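Local coordinates for putative sugar binding protein (Bacteroides vulgatus ATCC 8482, PDB 3KEZ), which probably binds sugars at the outer membrane as a calcium-containing, SusD-family nutrient-binding protein, at residues 134-139 with 143-148; 365-370 with 389-394. One frame throughout, in Å; residues are numbered along the deposited sequence.

Interaction 1 (134-139 with 143-148); sequences FGYPYL and GASLGV. With EDO (1,2-ethanediol), chain E.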
loop_
_atom_site.group_PDB
_atom_site.type_symbol
_atom_site.label_atom_id
_atom_site.label_comp_id
_atom_site.label_asym_id
_atom_site.label_seq_id
_atom_site.Cartn_x
_atom_site.Cartn_y
_atom_site.Cartn_z
ATOM N N PHE A 134 -9.443 9.495 -2.222
ATOM C CA PHE A 134 -10.550 10.441 -2.363
ATOM C C PHE A 134 -10.176 11.815 -2.953
ATOM O O PHE A 134 -11.074 12.622 -3.192
ATOM C CB PHE A 134 -11.276 10.648 -1.018
ATOM C CG PHE A 134 -11.998 9.398 -0.510
ATOM C CD1 PHE A 134 -13.222 9.031 -1.025
ATOM C CD2 PHE A 134 -11.410 8.592 0.462
ATOM C CE1 PHE A 134 -13.863 7.873 -0.593
ATOM C CE2 PHE A 134 -12.068 7.440 0.938
ATOM C CZ PHE A 134 -13.260 7.071 0.404
ATOM N N GLY A 135 -8.888 12.059 -3.168
ATOM C CA GLY A 135 -8.378 13.319 -3.722
ATOM C C GLY A 135 -7.437 13.131 -4.897
ATOM O O GLY A 135 -6.670 12.168 -4.952
ATOM N N TYR A 136 -7.501 14.054 -5.860
ATOM C CA TYR A 136 -6.587 14.036 -6.996
ATOM C C TYR A 136 -5.116 14.056 -6.549
ATOM O O TYR A 136 -4.774 14.651 -5.531
ATOM C CB TYR A 136 -6.881 15.207 -7.949
ATOM C CG TYR A 136 -8.147 15.009 -8.697
ATOM C CD1 TYR A 136 -8.299 13.942 -9.548
ATOM C CD2 TYR A 136 -9.184 15.895 -8.581
ATOM C CE1 TYR A 136 -9.489 13.743 -10.268
ATOM C CE2 TYR A 136 -10.361 15.706 -9.286
ATOM C CZ TYR A 136 -10.510 14.629 -10.116
ATOM O OH TYR A 136 -11.682 14.453 -10.818
ATOM N N PRO A 137 -4.240 13.373 -7.301
ATOM C CA PRO A 137 -2.802 13.317 -6.962
ATOM C C PRO A 137 -2.195 14.691 -6.804
ATOM O O PRO A 137 -2.512 15.616 -7.571
ATOM C CB PRO A 137 -2.177 12.625 -8.177
ATOM C CG PRO A 137 -3.195 12.724 -9.246
ATOM C CD PRO A 137 -4.516 12.766 -8.604
ATOM N N TYR A 138 -1.301 14.795 -5.840
ATOM C CA TYR A 138 -0.634 16.029 -5.473
ATOM C C TYR A 138 -0.111 16.776 -6.698
ATOM O O TYR A 138 -0.436 17.953 -6.897
ATOM C CB TYR A 138 0.516 15.731 -4.510
ATOM C CG TYR A 138 1.169 16.992 -4.030
ATOM C CD1 TYR A 138 2.186 17.587 -4.771
ATOM C CD2 TYR A 138 0.730 17.640 -2.858
ATOM C CE1 TYR A 138 2.766 18.756 -4.365
ATOM C CE2 TYR A 138 1.305 18.820 -2.457
ATOM C CZ TYR A 138 2.318 19.376 -3.227
ATOM O OH TYR A 138 2.904 20.549 -2.879
ATOM N N LEU A 139 0.662 16.077 -7.543
ATOM C CA LEU A 139 1.330 16.732 -8.657
ATOM C C LEU A 139 0.418 17.207 -9.786
ATOM O O LEU A 139 0.864 17.948 -10.655
ATOM C CB LEU A 139 2.443 15.854 -9.211
ATOM C CG LEU A 139 3.566 15.670 -8.245
ATOM C CD1 LEU A 139 4.430 14.564 -8.799
ATOM C CD2 LEU A 139 4.333 17.065 -8.092
ATOM N N GLY A 143 -1.336 19.881 -4.919
ATOM C CA GLY A 143 -2.196 19.613 -3.796
ATOM C C GLY A 143 -3.304 20.644 -3.611
ATOM O O GLY A 143 -3.836 20.750 -2.533
ATOM N N ALA A 144 -3.646 21.393 -4.652
ATOM C CA ALA A 144 -4.702 22.401 -4.575
ATOM C C ALA A 144 -6.116 21.776 -4.501
ATOM O O ALA A 144 -7.009 22.370 -3.940
ATOM C CB ALA A 144 -4.607 23.360 -5.716
ATOM N N SER A 145 -6.309 20.597 -5.060
ATOM C CA SER A 145 -7.591 19.903 -4.960
ATOM C C SER A 145 -7.972 19.557 -3.514
ATOM O O SER A 145 -7.174 19.631 -2.595
ATOM C CB SER A 145 -7.528 18.597 -5.761
ATOM O OG SER A 145 -7.549 18.891 -7.147
ATOM N N LEU A 146 -9.199 19.131 -3.343
ATOM C CA LEU A 146 -9.682 18.689 -2.044
ATOM C C LEU A 146 -9.133 17.286 -1.709
ATOM O O LEU A 146 -9.216 16.371 -2.534
ATOM C CB LEU A 146 -11.197 18.650 -2.068
ATOM C CG LEU A 146 -11.913 19.990 -2.210
ATOM C CD1 LEU A 146 -13.405 19.738 -2.309
ATOM C CD2 LEU A 146 -11.630 20.897 -1.026
ATOM N N GLY A 147 -8.531 17.163 -0.528
ATOM C CA GLY A 147 -8.229 15.884 0.072
ATOM C C GLY A 147 -9.421 15.432 0.915
ATOM O O GLY A 147 -10.542 15.300 0.395
ATOM N N VAL A 148 -9.171 15.227 2.206
ATOM C CA VAL A 148 -10.201 14.827 3.177
ATOM C C VAL A 148 -10.042 15.673 4.442
ATOM O O VAL A 148 -9.061 16.399 4.575
ATOM C CB VAL A 148 -10.075 13.351 3.524
ATOM C CG1 VAL A 148 -10.245 12.481 2.259
ATOM C CG2 VAL A 148 -8.709 13.094 4.202
HETATM C C1 EDO E . -11.556 17.300 -6.093
HETATM O O1 EDO E . -11.162 18.593 -5.607
HETATM C C2 EDO E . -10.916 16.125 -5.340
HETATM O O2 EDO E . -9.481 16.171 -5.186
#

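Interaction 2 (365-370 with 389-394); sequences VQRANP and RKELVA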
loop_
_atom_site.group_PDB
_atom_site.type_symbol
_atom_site.label_atom_id
_atom_site.label_comp_id
_atom_site.label_asym_id
_atom_site.label_seq_id
_atom_site.Cartn_x
_atom_site.Cartn_y
_atom_site.Cartn_z
ATOM N N VAL A 365 16.431 -5.887 -10.464
ATOM C CA VAL A 365 16.662 -6.579 -11.745
ATOM C C VAL A 365 17.421 -7.900 -11.573
ATOM O O VAL A 365 16.959 -8.938 -12.020
ATOM C CB VAL A 365 17.478 -5.718 -12.697
ATOM C CG1 VAL A 365 17.954 -6.551 -13.880
ATOM C CG2 VAL A 365 16.657 -4.492 -13.123
ATOM N N GLN A 366 18.568 -7.860 -10.896
ATOM C CA GLN A 366 19.411 -9.044 -10.782
ATOM C C GLN A 366 18.857 -10.112 -9.818
ATOM O O GLN A 366 19.104 -11.283 -10.002
ATOM C CB GLN A 366 20.865 -8.666 -10.457
ATOM C CG GLN A 366 21.440 -7.884 -11.640
ATOM C CD GLN A 366 22.880 -7.524 -11.534
ATOM O OE1 GLN A 366 23.375 -7.282 -10.446
ATOM N NE2 GLN A 366 23.570 -7.452 -12.688
ATOM N N ARG A 367 18.094 -9.712 -8.815
ATOM C CA ARG A 367 17.367 -10.707 -8.006
ATOM C C ARG A 367 16.286 -11.465 -8.840
ATOM O O ARG A 367 16.071 -12.680 -8.669
ATOM C CB ARG A 367 16.780 -10.021 -6.769
ATOM C CG ARG A 367 16.187 -10.950 -5.720
ATOM C CD ARG A 367 14.700 -11.270 -5.953
ATOM N NE ARG A 367 13.822 -10.094 -5.963
ATOM C CZ ARG A 367 13.421 -9.413 -4.890
ATOM N NH1 ARG A 367 13.805 -9.752 -3.651
ATOM N NH2 ARG A 367 12.621 -8.385 -5.071
ATOM N N ALA A 368 15.637 -10.776 -9.763
ATOM C CA ALA A 368 14.649 -11.428 -10.638
ATOM C C ALA A 368 15.319 -12.344 -11.697
ATOM O O ALA A 368 14.770 -13.370 -12.082
ATOM C CB ALA A 368 13.746 -10.386 -11.314
ATOM N N ASN A 369 16.512 -11.971 -12.147
ATOM C CA ASN A 369 17.275 -12.772 -13.094
ATOM C C ASN A 369 18.726 -12.289 -13.056
ATOM O O ASN A 369 19.031 -11.206 -13.559
ATOM C CB ASN A 369 16.687 -12.616 -14.505
ATOM C CG ASN A 369 17.426 -13.432 -15.537
ATOM O OD1 ASN A 369 18.470 -13.993 -15.233
ATOM N ND2 ASN A 369 16.908 -13.473 -16.776
ATOM N N PRO A 370 19.640 -13.089 -12.478
ATOM C CA PRO A 370 21.008 -12.600 -12.346
ATOM C C PRO A 370 21.762 -12.393 -13.651
ATOM O O PRO A 370 22.806 -11.769 -13.636
ATOM C CB PRO A 370 21.705 -13.706 -11.516
ATOM C CG PRO A 370 20.832 -14.883 -11.645
ATOM C CD PRO A 370 19.438 -14.336 -11.726
ATOM N N ARG A 389 6.322 -2.200 -11.501
ATOM C CA ARG A 389 5.065 -2.902 -11.743
ATOM C C ARG A 389 5.229 -4.441 -11.717
ATOM O O ARG A 389 4.327 -5.155 -11.292
ATOM C CB ARG A 389 4.409 -2.429 -13.041
ATOM C CG ARG A 389 5.080 -2.963 -14.295
ATOM C CD ARG A 389 4.872 -2.069 -15.474
ATOM N NE ARG A 389 3.577 -2.339 -16.051
ATOM C CZ ARG A 389 3.192 -1.975 -17.268
ATOM N NH1 ARG A 389 4.008 -1.306 -18.078
ATOM N NH2 ARG A 389 1.974 -2.279 -17.673
ATOM N N LYS A 390 6.382 -4.940 -12.155
ATOM C CA LYS A 390 6.664 -6.372 -12.079
ATOM C C LYS A 390 6.848 -6.768 -10.651
ATOM O O LYS A 390 6.279 -7.777 -10.215
ATOM C CB LYS A 390 7.884 -6.773 -12.908
ATOM C CG LYS A 390 7.747 -6.463 -14.415
ATOM C CD LYS A 390 9.065 -6.814 -15.182
ATOM C CE LYS A 390 8.999 -6.316 -16.595
ATOM N NZ LYS A 390 10.333 -6.333 -17.205
ATOM N N GLU A 391 7.569 -5.945 -9.886
ATOM C CA GLU A 391 7.834 -6.268 -8.483
ATOM C C GLU A 391 6.610 -6.178 -7.560
ATOM O O GLU A 391 6.455 -7.005 -6.669
ATOM C CB GLU A 391 8.958 -5.376 -7.942
ATOM C CG GLU A 391 9.392 -5.796 -6.572
ATOM C CD GLU A 391 9.926 -7.212 -6.555
ATOM O OE1 GLU A 391 10.781 -7.530 -7.424
ATOM O OE2 GLU A 391 9.506 -8.005 -5.679
ATOM N N LEU A 392 5.728 -5.201 -7.773
ATOM C CA LEU A 392 4.696 -4.878 -6.807
ATOM C C LEU A 392 3.264 -5.245 -7.241
ATOM O O LEU A 392 2.307 -4.838 -6.618
ATOM C CB LEU A 392 4.788 -3.404 -6.429
ATOM C CG LEU A 392 6.114 -2.955 -5.758
ATOM C CD1 LEU A 392 5.998 -1.477 -5.299
ATOM C CD2 LEU A 392 6.446 -3.822 -4.543
ATOM N N VAL A 393 3.138 -6.015 -8.311
ATOM C CA VAL A 393 1.849 -6.531 -8.757
ATOM C C VAL A 393 1.096 -7.235 -7.587
ATOM O O VAL A 393 1.688 -8.041 -6.815
ATOM C CB VAL A 393 2.002 -7.414 -10.012
ATOM C CG1 VAL A 393 2.839 -8.668 -9.734
ATOM C CG2 VAL A 393 0.637 -7.727 -10.600
ATOM N N ALA A 394 -0.174 -6.826 -7.421
ATOM C CA ALA A 394 -1.124 -7.364 -6.383
ATOM C C ALA A 394 -0.850 -6.847 -4.957
ATOM O O ALA A 394 -1.443 -7.342 -3.986
ATOM C CB ALA A 394 -1.206 -8.919 -6.416
HETATM O O HOH W 1 13.178 -8.770 -8.316
#

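Interaction 1 (134-139 with 143-148)
Gly143 lies against one face of the Tyr138 ring and closes a tight reversal of the chain, its N donating to Tyr138 O at 2.9 Å with an N-H...O angle of 144°. The same N stands 3.6 Å above the ring plane, displaced toward the rim. Tyr138 reaches this place because its CG is anti to the backbone N (chi1 -176°), which folds the ring back over the turn although its CB sets out away from 143-148. Gly143 has a positive phi, and a CB on it would collide with Tyr138 CE2. Ser145 CB is directed toward 134-139; its OG sits at the edge of the Tyr136 ring, 3.7 Å from CD2, and is hydrogen-bonded to Asp141 OD2. Beside it a 1,2-ethanediol, probably from the crystallisation liquor, bridges the backbones: O2 accepts from Tyr136 N and donates to Leu146 O at 2.7 Å, while O1 accepts from Leu146 N. Further along, Gly135 CA passes 3.4 Å from Leu146 O, and Phe134 CB meets Val148 CG1. The chain reversal thus joins the end of helix 109-134 to the loop after helix 138-141, with Val148 packed among helices 80-96, 109-134 and 166-183.

Interaction 2 (365-370 with 389-394)
Arg367 and Glu391 form a buried salt bridge between helices 354-368 and 381-392 of the SusD fold, each near the C-terminal end of its helix. Arg367 NH2 donates to Glu391 OE1 at 3.1 Å, with an N-H...O angle of 151°. The oxygen lies near the guanidinium plane, at its edge, whereas the nitrogen comes from above the carboxylate. Both residues carry CG anti to the backbone N (chi1 -171° for Arg367, -172° for Glu391), and bends at chi2 and chi3 of Arg367 and at chi2 of Glu391 bring the side chains across each other at about a right angle. Around the pair, Glu391 makes salt bridges to Arg302 and Arg336 and a hydrogen bond to Tyr239 OH, while Arg367 has a salt bridge to Glu254 and a hydrogen bond to Ser338 OG, so several cationic groups share the carboxylate. A glutamine in place of Glu391 would probably leave Arg302, Arg336 and Arg367 without their shared negative mate. No apolar side chains meet between the two segments; Ala368 packs on Arg302. One water joins the pair a second time, accepting from Arg367 NE and donating to Glu391 OE1, its oxygen 2.8 Å from each.

Overall arrangement
The two interactions lie in different parts of the chain, interaction 1 in its N-terminal region and interaction 2 toward the C-terminus, their centres 30 Å apart, and share no helix. Interaction 1 is local, its segments separated by three residues, and partly buried; backbone atoms, glycines and the side chains of Tyr138 and Ser145 carry it, with a bound diol hydrogen-bonded to both segments. Interaction 2 brings together two helices separated by a longer connection. It buries far less surface, 74 against 298 Å², yet both touching side chains are buried and charged. Close backbone approach therefore shapes the first contact, while long charged side chains and a water span the second, with further ion pairs around it. Neither adjoins the calcium site.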